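PDB 3EDN: phenazine biosynthesis protein, PhzF family from Bacillus anthracis, which probably catalyses an isomerisation of a small metabolite, although its own substrate is not established. Local coordinates for residues K2-P16 / I285-I299. Residues are numbered along the deposited sequence; the frame is centred on the assembly and turned at random.
Sequences KTINVFHYDAFTNKP and IAGTAVYVKEFEVLI
H8 meets a classic beta bulge: its O accepts from both V292 N (2.8 Å) and K293 N (3.2 Å), and the antiparallel register of strands 3-11 and 289-298 slips by one residue there. V292, the extra residue, sets its CB over the centre of the imidazole, 3.6 Å from the ring centroid. The lysine chain of K293 runs straight and then bends at its last torsion (chi4 -80°), bringing NZ into the ring plane at H8 ND1, 2.9 Å away. H8 NE2 donates a hydrogen bond to D10 OD1 (2.8 Å), which it meets from above the carboxylate plane; D10 OD2 is held by G19 N.

On the sheet face carrying F7, Y9 and Y291, Y291 CA sits over the Y9 ring, while the edge of the Y291 ring turns toward it in an offset T-shaped pair, planes at 85°. E294 CG lies over one face of the F7 ring in a CH-pi contact, 3.7 Å from its centroid. First and last strands of this diaminopimelate epimerase-like fold thus pair antiparallel, bringing the chain termini together at K2 N and I299 O (2.8 Å).

With ND1 accepting and NE2 donating, H8 is probably a neutral NE2-H tautomer, its ring rotation fixed by a lysine at one nitrogen and an aspartate at the other.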
ATOM      1  N   LYS A   2     -16.153   2.698   4.347  1.00 25.07           N
ATOM      2  CA  LYS A   2     -16.264   2.117   3.020  1.00 23.39           C
ATOM      3  C   LYS A   2     -16.689   0.664   3.158  1.00 22.07           C
ATOM      4  O   LYS A   2     -16.389   0.021   4.164  1.00 22.54           O
ATOM      5  CB  LYS A   2     -14.935   2.214   2.278  1.00 23.11           C
ATOM      6  CG  LYS A   2     -14.552   3.637   1.900  1.00 23.07           C
ATOM      7  CD  LYS A   2     -13.361   3.672   0.951  1.00 23.34           C
ATOM      8  CE  LYS A   2     -12.074   3.252   1.651  1.00 23.12           C
ATOM      9  NZ  LYS A   2     -10.958   3.128   0.673  1.00 22.26           N
ATOM     10  N   THR A   3     -17.388   0.156   2.149  1.00 20.18           N
ATOM     11  CA  THR A   3     -17.844  -1.230   2.158  1.00 19.96           C
ATOM     12  C   THR A   3     -17.029  -2.060   1.184  1.00 18.69           C
ATOM     13  O   THR A   3     -16.992  -1.770  -0.010  1.00 19.81           O
ATOM     14  CB  THR A   3     -19.333  -1.344   1.805  1.00 20.00           C
ATOM     15  OG1 THR A   3     -20.114  -0.671   2.800  1.00 22.19           O
ATOM     16  CG2 THR A   3     -19.751  -2.818   1.749  1.00 20.32           C
ATOM     17  N   ILE A   4     -16.388  -3.106   1.703  1.00 16.76           N
ATOM     18  CA  ILE A   4     -15.545  -3.968   0.877  1.00 16.20           C
ATOM     19  C   ILE A   4     -16.157  -5.359   0.815  1.00 15.08           C
ATOM     20  O   ILE A   4     -16.445  -5.951   1.852  1.00 14.02           O
ATOM     21  CB  ILE A   4     -14.121  -4.095   1.460  1.00 16.04           C
ATOM     22  CG1 ILE A   4     -13.542  -2.727   1.835  1.00 17.14           C
ATOM     23  CG2 ILE A   4     -13.207  -4.853   0.490  1.00 15.70           C
ATOM     24  CD1 ILE A   4     -13.577  -1.717   0.724  1.00 17.85           C
ATOM     25  N   ASN A   5     -16.358  -5.881  -0.389  1.00 14.29           N
ATOM     26  CA  ASN A   5     -16.849  -7.247  -0.530  1.00 13.62           C
ATOM     27  C   ASN A   5     -15.680  -8.225  -0.478  1.00 12.74           C
ATOM     28  O   ASN A   5     -14.719  -8.106  -1.247  1.00 14.00           O
ATOM     29  CB  ASN A   5     -17.628  -7.418  -1.832  1.00 15.89           C
ATOM     30  CG  ASN A   5     -18.951  -6.664  -1.829  1.00 18.57           C
ATOM     31  OD1 ASN A   5     -19.654  -6.604  -0.816  1.00 18.87           O
ATOM     32  ND2 ASN A   5     -19.305  -6.120  -2.975  1.00 20.70           N
ATOM     33  N   VAL A   6     -15.763  -9.176   0.446  1.00 11.65           N
ATOM     34  CA  VAL A   6     -14.713 -10.174   0.632  1.00 10.27           C
ATOM     35  C   VAL A   6     -15.304 -11.543   0.347  1.00 10.21           C
ATOM     36  O   VAL A   6     -16.395 -11.860   0.786  1.00 10.19           O
ATOM     37  CB  VAL A   6     -14.179 -10.122   2.065  1.00 10.01           C
ATOM     38  CG1 VAL A   6     -13.021 -11.107   2.268  1.00 10.45           C
ATOM     39  CG2 VAL A   6     -13.706  -8.706   2.376  1.00 10.54           C
ATOM     40  N   PHE A   7     -14.563 -12.360  -0.400  1.00  8.65           N
ATOM     41  CA  PHE A   7     -14.981 -13.730  -0.651  1.00  8.95           C
ATOM     42  C   PHE A   7     -14.199 -14.699   0.217  1.00  8.52           C
ATOM     43  O   PHE A   7     -13.042 -14.458   0.583  1.00 10.40           O
ATOM     44  CB  PHE A   7     -14.819 -14.077  -2.134  1.00  9.97           C
ATOM     45  CG  PHE A   7     -15.814 -13.387  -3.012  1.00  9.49           C
ATOM     46  CD1 PHE A   7     -16.972 -14.031  -3.402  1.00 10.32           C
ATOM     47  CD2 PHE A   7     -15.592 -12.083  -3.431  1.00 10.60           C
ATOM     48  CE1 PHE A   7     -17.898 -13.389  -4.197  1.00 11.58           C
ATOM     49  CE2 PHE A   7     -16.518 -11.438  -4.213  1.00 10.77           C
ATOM     50  CZ  PHE A   7     -17.665 -12.100  -4.604  1.00 10.57           C
ATOM     51  N   HIS A   8     -14.875 -15.770   0.587  1.00  8.20           N
ATOM     52  CA  HIS A   8     -14.260 -16.900   1.255  1.00  8.61           C
ATOM     53  C   HIS A   8     -14.325 -18.070   0.275  1.00  8.04           C
ATOM     54  O   HIS A   8     -15.424 -18.489  -0.107  1.00  8.43           O
ATOM     55  CB  HIS A   8     -15.071 -17.202   2.511  1.00  8.68           C
ATOM     56  CG  HIS A   8     -14.698 -18.468   3.212  1.00 10.25           C
ATOM     57  ND1 HIS A   8     -15.378 -18.901   4.330  1.00 10.75           N
ATOM     58  CD2 HIS A   8     -13.733 -19.389   2.972  1.00 10.03           C
ATOM     59  CE1 HIS A   8     -14.857 -20.044   4.744  1.00 11.63           C
ATOM     60  NE2 HIS A   8     -13.858 -20.361   3.940  1.00 10.03           N
ATOM     61  N   TYR A   9     -13.153 -18.535  -0.185  1.00  8.10           N
ATOM     62  CA  TYR A   9     -13.038 -19.788  -0.944  1.00  7.99           C
ATOM     63  C   TYR A   9     -12.229 -20.728  -0.088  1.00  8.06           C
ATOM     64  O   TYR A   9     -11.330 -20.281   0.633  1.00  8.81           O
ATOM     65  CB  TYR A   9     -12.302 -19.570  -2.285  1.00  9.49           C
ATOM     66  CG  TYR A   9     -13.221 -19.117  -3.388  1.00  8.62           C
ATOM     67  CD1 TYR A   9     -13.845 -17.876  -3.323  1.00  8.82           C
ATOM     68  CD2 TYR A   9     -13.487 -19.933  -4.488  1.00  9.22           C
ATOM     69  CE1 TYR A   9     -14.707 -17.459  -4.319  1.00  9.27           C
ATOM     70  CE2 TYR A   9     -14.347 -19.525  -5.497  1.00  9.33           C
ATOM     71  CZ  TYR A   9     -14.948 -18.271  -5.405  1.00  9.95           C
ATOM     72  OH  TYR A   9     -15.818 -17.857  -6.389  1.00 10.74           O
ATOM     73  N   ASP A  10     -12.550 -22.020  -0.146  1.00  8.41           N
ATOM     74  CA  ASP A  10     -11.707 -23.018   0.528  1.00  8.34           C
ATOM     75  C   ASP A  10     -10.778 -23.624  -0.504  1.00  8.32           C
ATOM     76  O   ASP A  10     -11.237 -24.093  -1.545  1.00  8.45           O
ATOM     77  CB  ASP A  10     -12.536 -24.128   1.177  1.00  9.01           C
ATOM     78  CG  ASP A  10     -12.923 -23.812   2.614  1.00  9.97           C
ATOM     79  OD1 ASP A  10     -12.567 -22.732   3.131  1.00 10.03           O
ATOM     80  OD2 ASP A  10     -13.584 -24.688   3.209  1.00 11.28           O
ATOM     81  N   ALA A  11      -9.474 -23.569  -0.236  1.00  8.07           N
ATOM     82  CA  ALA A  11      -8.472 -24.160  -1.135  1.00  8.40           C
ATOM     83  C   ALA A  11      -8.267 -25.654  -0.866  1.00  8.67           C
ATOM     84  O   ALA A  11      -8.440 -26.132   0.274  1.00  8.51           O
ATOM     85  CB  ALA A  11      -7.149 -23.435  -0.994  1.00  9.08           C
ATOM     86  N   PHE A  12      -7.868 -26.376  -1.917  1.00  9.33           N
ATOM     87  CA  PHE A  12      -7.537 -27.812  -1.855  1.00 10.21           C
ATOM     88  C   PHE A  12      -8.734 -28.688  -1.487  1.00 10.86           C
ATOM     89  O   PHE A  12      -8.598 -29.716  -0.802  1.00 12.30           O
ATOM     90  CB  PHE A  12      -6.367 -28.082  -0.899  1.00 10.45           C
ATOM     91  CG  PHE A  12      -5.115 -27.313  -1.222  1.00  9.70           C
ATOM     92  CD1 PHE A  12      -4.507 -27.438  -2.466  1.00 10.18           C
ATOM     93  CD2 PHE A  12      -4.503 -26.516  -0.264  1.00 10.58           C
ATOM     94  CE1 PHE A  12      -3.328 -26.733  -2.765  1.00 10.27           C
ATOM     95  CE2 PHE A  12      -3.351 -25.821  -0.559  1.00 10.41           C
ATOM     96  CZ  PHE A  12      -2.755 -25.943  -1.794  1.00  9.99           C
ATOM     97  N   THR A  13      -9.913 -28.283  -1.936  1.00  9.65           N
ATOM     98  CA  THR A  13     -11.106 -29.099  -1.779  1.00 11.43           C
ATOM     99  C   THR A  13     -12.132 -28.730  -2.841  1.00 11.48           C
ATOM    100  O   THR A  13     -12.049 -27.661  -3.462  1.00 11.31           O
ATOM    101  CB  THR A  13     -11.733 -28.922  -0.372  1.00 10.98           C
ATOM    102  OG1 THR A  13     -12.708 -29.939  -0.137  1.00 13.27           O
ATOM    103  CG2 THR A  13     -12.409 -27.562  -0.255  1.00  9.92           C
ATOM    104  N   ASN A  14     -13.099 -29.630  -3.048  1.00 12.28           N
ATOM    105  CA  ASN A  14     -14.200 -29.338  -3.956  0.50 13.74           C
ATOM    106  C   ASN A  14     -15.509 -29.183  -3.198  1.00 13.83           C
ATOM    107  O   ASN A  14     -16.555 -28.942  -3.800  1.00 14.27           O
ATOM    108  CB  ASN A  14     -14.321 -30.393  -5.063  0.50 15.36           C
ATOM    109  CG  ASN A  14     -14.357 -31.804  -4.520  0.50 16.56           C
ATOM    110  OD1 ASN A  14     -14.548 -32.022  -3.321  0.50 18.00           O
ATOM    111  ND2 ASN A  14     -14.171 -32.781  -5.409  0.50 17.84           N
ATOM    112  N   LYS A  15     -15.446 -29.259  -1.869  1.00 12.50           N
ATOM    113  CA  LYS A  15     -16.657 -29.072  -1.056  1.00 12.52           C
ATOM    114  C   LYS A  15     -16.536 -27.947  -0.045  1.00 10.82           C
ATOM    115  O   LYS A  15     -15.556 -27.875   0.681  1.00 10.67           O
ATOM    116  CB  LYS A  15     -17.046 -30.384  -0.381  1.00 14.54           C
ATOM    117  CG  LYS A  15     -17.436 -31.448  -1.403  1.00 16.70           C
ATOM    118  CD  LYS A  15     -18.220 -32.573  -0.802  1.00 18.73           C
ATOM    119  CE  LYS A  15     -18.494 -33.644  -1.851  1.00 18.43           C
ATOM    120  NZ  LYS A  15     -19.574 -33.223  -2.754  1.00 19.52           N
ATOM    121  N   PRO A  16     -17.531 -27.037  -0.010  1.00  9.47           N
ATOM    122  CA  PRO A  16     -17.490 -25.912   0.935  1.00  9.11           C
ATOM    123  C   PRO A  16     -17.222 -26.398   2.367  1.00  9.52           C
ATOM    124  O   PRO A  16     -17.760 -27.439   2.790  1.00  9.19           O
ATOM    125  CB  PRO A  16     -18.905 -25.316   0.819  1.00 10.67           C
ATOM    126  CG  PRO A  16     -19.385 -25.722  -0.527  1.00 12.25           C
ATOM    127  CD  PRO A  16     -18.760 -27.042  -0.812  1.00 10.55           C
ATOM    128  N   ILE A 285       2.882 -28.330  -7.046  1.00  9.32           N
ATOM    129  CA  ILE A 285       1.628 -28.790  -6.470  1.00  9.34           C
ATOM    130  C   ILE A 285       0.464 -28.156  -7.210  1.00  8.72           C
ATOM    131  O   ILE A 285       0.611 -27.111  -7.873  1.00  9.45           O
ATOM    132  CB  ILE A 285       1.515 -28.484  -4.953  1.00  9.66           C
ATOM    133  CG1 ILE A 285       1.471 -26.973  -4.696  1.00 10.32           C
ATOM    134  CG2 ILE A 285       2.674 -29.133  -4.189  1.00 10.23           C
ATOM    135  CD1 ILE A 285       0.810 -26.585  -3.375  1.00 12.25           C
ATOM    136  N   ALA A 286      -0.690 -28.806  -7.117  1.00  9.67           N
ATOM    137  CA  ALA A 286      -1.903 -28.262  -7.710  1.00 10.34           C
ATOM    138  C   ALA A 286      -3.082 -28.565  -6.817  1.00 10.42           C
ATOM    139  O   ALA A 286      -3.128 -29.599  -6.150  1.00 11.07           O
ATOM    140  CB  ALA A 286      -2.140 -28.842  -9.099  1.00 11.80           C
ATOM    141  N   GLY A 287      -4.068 -27.678  -6.838  1.00 10.59           N
ATOM    142  CA  GLY A 287      -5.267 -27.936  -6.089  1.00 11.35           C
ATOM    143  C   GLY A 287      -6.435 -27.288  -6.788  1.00  9.89           C
ATOM    144  O   GLY A 287      -6.268 -26.387  -7.626  1.00 10.26           O
ATOM    145  N   THR A 288      -7.619 -27.777  -6.466  1.00  9.98           N
ATOM    146  CA  THR A 288      -8.822 -27.073  -6.846  1.00  9.77           C
ATOM    147  C   THR A 288      -9.276 -26.259  -5.636  1.00  8.64           C
ATOM    148  O   THR A 288      -8.591 -26.221  -4.608  1.00  9.32           O
ATOM    149  CB  THR A 288      -9.933 -28.021  -7.379  1.00 10.12           C
ATOM    150  OG1 THR A 288     -10.952 -27.241  -8.032  1.00  9.81           O
ATOM    151  CG2 THR A 288     -10.544 -28.847  -6.259  1.00 10.02           C
ATOM    152  N   ALA A 289     -10.409 -25.578  -5.769  1.00  8.42           N
ATOM    153  CA  ALA A 289     -10.957 -24.774  -4.669  1.00  7.85           C
ATOM    154  C   ALA A 289     -12.453 -24.656  -4.870  1.00  8.21           C
ATOM    155  O   ALA A 289     -13.005 -25.107  -5.878  1.00  9.11           O
ATOM    156  CB  ALA A 289     -10.312 -23.386  -4.629  1.00  9.25           C
ATOM    157  N   VAL A 290     -13.122 -24.030  -3.908  1.00  7.20           N
ATOM    158  CA  VAL A 290     -14.578 -23.929  -3.964  1.00  8.72           C
ATOM    159  C   VAL A 290     -15.056 -22.673  -3.239  1.00  9.40           C
ATOM    160  O   VAL A 290     -14.534 -22.322  -2.187  1.00  8.69           O
ATOM    161  CB  VAL A 290     -15.260 -25.201  -3.382  1.00  9.60           C
ATOM    162  CG1 VAL A 290     -15.014 -25.321  -1.890  1.00 10.32           C
ATOM    163  CG2 VAL A 290     -16.739 -25.211  -3.667  1.00 11.11           C
ATOM    164  N   TYR A 291     -16.043 -22.000  -3.832  1.00  8.57           N
ATOM    165  CA  TYR A 291     -16.722 -20.868  -3.195  1.00  8.71           C
ATOM    166  C   TYR A 291     -17.369 -21.314  -1.892  1.00  8.36           C
ATOM    167  O   TYR A 291     -18.028 -22.361  -1.851  1.00  9.19           O
ATOM    168  CB  TYR A 291     -17.823 -20.374  -4.140  1.00  9.71           C
ATOM    169  CG  TYR A 291     -18.773 -19.366  -3.522  1.00  9.92           C
ATOM    170  CD1 TYR A 291     -18.483 -17.998  -3.557  1.00  9.67           C
ATOM    171  CD2 TYR A 291     -19.945 -19.771  -2.895  1.00 10.96           C
ATOM    172  CE1 TYR A 291     -19.346 -17.065  -2.995  1.00 11.09           C
ATOM    173  CE2 TYR A 291     -20.811 -18.847  -2.315  1.00 11.81           C
ATOM    174  CZ  TYR A 291     -20.509 -17.494  -2.397  1.00  9.64           C
ATOM    175  OH  TYR A 291     -21.370 -16.556  -1.825  1.00 11.42           O
ATOM    176  N   VAL A 292     -17.194 -20.503  -0.849  1.00  7.91           N
ATOM    177  CA  VAL A 292     -17.882 -20.744   0.410  1.00  8.26           C
ATOM    178  C   VAL A 292     -18.925 -19.649   0.687  1.00  8.82           C
ATOM    179  O   VAL A 292     -20.131 -19.941   0.830  1.00  8.99           O
ATOM    180  CB  VAL A 292     -16.917 -20.911   1.597  1.00  8.57           C
ATOM    181  CG1 VAL A 292     -17.709 -21.165   2.863  1.00  9.51           C
ATOM    182  CG2 VAL A 292     -15.952 -22.071   1.316  1.00  9.23           C
ATOM    183  N   LYS A 293     -18.470 -18.399   0.766  1.00  9.08           N
ATOM    184  CA  LYS A 293     -19.391 -17.286   0.994  1.00  9.35           C
ATOM    185  C   LYS A 293     -18.799 -15.955   0.584  1.00  9.19           C
ATOM    186  O   LYS A 293     -17.607 -15.858   0.272  1.00 10.12           O
ATOM    187  CB  LYS A 293     -19.804 -17.207   2.477  1.00  9.62           C
ATOM    188  CG  LYS A 293     -18.667 -16.968   3.475  1.00  9.97           C
ATOM    189  CD  LYS A 293     -19.222 -16.923   4.881  1.00 10.13           C
ATOM    190  CE  LYS A 293     -18.128 -16.711   5.907  1.00  9.68           C
ATOM    191  NZ  LYS A 293     -17.428 -18.008   6.195  1.00 10.81           N
ATOM    192  N   GLU A 294     -19.656 -14.925   0.592  1.00  9.66           N
ATOM    193  CA  GLU A 294     -19.228 -13.560   0.353  1.00 10.20           C
ATOM    194  C   GLU A 294     -19.848 -12.695   1.431  1.00 10.40           C
ATOM    195  O   GLU A 294     -20.970 -12.955   1.863  1.00 10.73           O
ATOM    196  CB  GLU A 294     -19.717 -13.089  -1.020  1.00 11.47           C
ATOM    197  CG  GLU A 294     -19.301 -11.670  -1.335  1.00 14.16           C
ATOM    198  CD  GLU A 294     -20.055 -11.060  -2.494  1.00 15.40           C
ATOM    199  OE1 GLU A 294     -20.844 -11.768  -3.171  1.00 16.11           O
ATOM    200  OE2 GLU A 294     -19.836  -9.852  -2.742  1.00 17.75           O
ATOM    201  N   PHE A 295     -19.114 -11.696   1.891  1.00 10.30           N
ATOM    202  CA  PHE A 295     -19.608 -10.829   2.973  1.00 11.56           C
ATOM    203  C   PHE A 295     -18.950  -9.464   2.915  1.00 11.67           C
ATOM    204  O   PHE A 295     -17.962  -9.253   2.201  1.00 12.69           O
ATOM    205  CB  PHE A 295     -19.370 -11.471   4.331  1.00 11.69           C
ATOM    206  CG  PHE A 295     -17.948 -11.886   4.547  1.00 11.55           C
ATOM    207  CD1 PHE A 295     -17.037 -10.994   5.092  1.00 11.26           C
ATOM    208  CD2 PHE A 295     -17.512 -13.151   4.179  1.00 11.55           C
ATOM    209  CE1 PHE A 295     -15.719 -11.350   5.300  1.00 10.63           C
ATOM    210  CE2 PHE A 295     -16.185 -13.518   4.379  1.00 11.94           C
ATOM    211  CZ  PHE A 295     -15.288 -12.615   4.936  1.00 11.33           C
ATOM    212  N   GLU A 296     -19.505  -8.521   3.676  1.00 13.47           N
ATOM    213  CA  GLU A 296     -19.031  -7.145   3.641  1.00 14.71           C
ATOM    214  C   GLU A 296     -18.195  -6.855   4.861  1.00 14.20           C
ATOM    215  O   GLU A 296     -18.528  -7.294   5.964  1.00 14.25           O
ATOM    216  CB  GLU A 296     -20.212  -6.180   3.675  1.00 16.87           C
ATOM    217  CG  GLU A 296     -21.138  -6.242   2.480  1.00 19.76           C
ATOM    218  CD  GLU A 296     -22.272  -5.242   2.611  1.00 21.75           C
ATOM    219  OE1 GLU A 296     -22.431  -4.673   3.710  1.00 23.72           O
ATOM    220  OE2 GLU A 296     -22.990  -5.024   1.621  1.00 23.89           O
ATOM    221  N   VAL A 297     -17.107  -6.115   4.651  1.00 14.82           N
ATOM    222  CA  VAL A 297     -16.284  -5.599   5.733  1.00 16.50           C
ATOM    223  C   VAL A 297     -16.263  -4.080   5.615  1.00 16.88           C
ATOM    224  O   VAL A 297     -16.125  -3.551   4.520  1.00 16.77           O
ATOM    225  CB  VAL A 297     -14.847  -6.154   5.633  1.00 16.93           C
ATOM    226  CG1 VAL A 297     -13.967  -5.589   6.728  1.00 18.22           C
ATOM    227  CG2 VAL A 297     -14.869  -7.690   5.706  1.00 17.98           C
ATOM    228  N   LEU A 298     -16.401  -3.381   6.743  1.00 17.85           N
ATOM    229  CA  LEU A 298     -16.366  -1.922   6.724  1.00 20.98           C
ATOM    230  C   LEU A 298     -15.020  -1.414   7.213  1.00 21.31           C
ATOM    231  O   LEU A 298     -14.511  -1.875   8.236  1.00 20.79           O
ATOM    232  CB  LEU A 298     -17.487  -1.361   7.596  1.00 22.17           C
ATOM    233  CG  LEU A 298     -18.869  -1.923   7.255  1.00 24.11           C
ATOM    234  CD1 LEU A 298     -19.872  -1.659   8.385  1.00 24.92           C
ATOM    235  CD2 LEU A 298     -19.379  -1.374   5.930  1.00 24.26           C
ATOM    236  N   ILE A 299     -14.439  -0.470   6.478  1.00 22.19           N
ATOM    237  CA  ILE A 299     -13.161   0.115   6.870  1.00 24.18           C
ATOM    238  C   ILE A 299     -13.094   1.615   6.619  1.00 25.62           C
ATOM    239  O   ILE A 299     -14.028   2.218   6.085  1.00 25.85           O
ATOM    240  CB  ILE A 299     -11.988  -0.528   6.126  1.00 24.19           C
ATOM    241  CG1 ILE A 299     -12.173  -0.346   4.615  1.00 24.25           C
ATOM    242  CG2 ILE A 299     -11.836  -1.998   6.541  1.00 23.86           C
ATOM    243  CD1 ILE A 299     -10.911  -0.435   3.826  1.00 24.22           C
ATOM    244  OXT ILE A 299     -12.066   2.227   6.929  1.00 26.77           O
TER
HETATM  245  O   HOH W   1     -22.779  -1.334   3.794  1.00 47.96           O
HETATM  246  O   HOH W   2     -21.086  -8.926   0.154  1.00 30.17           O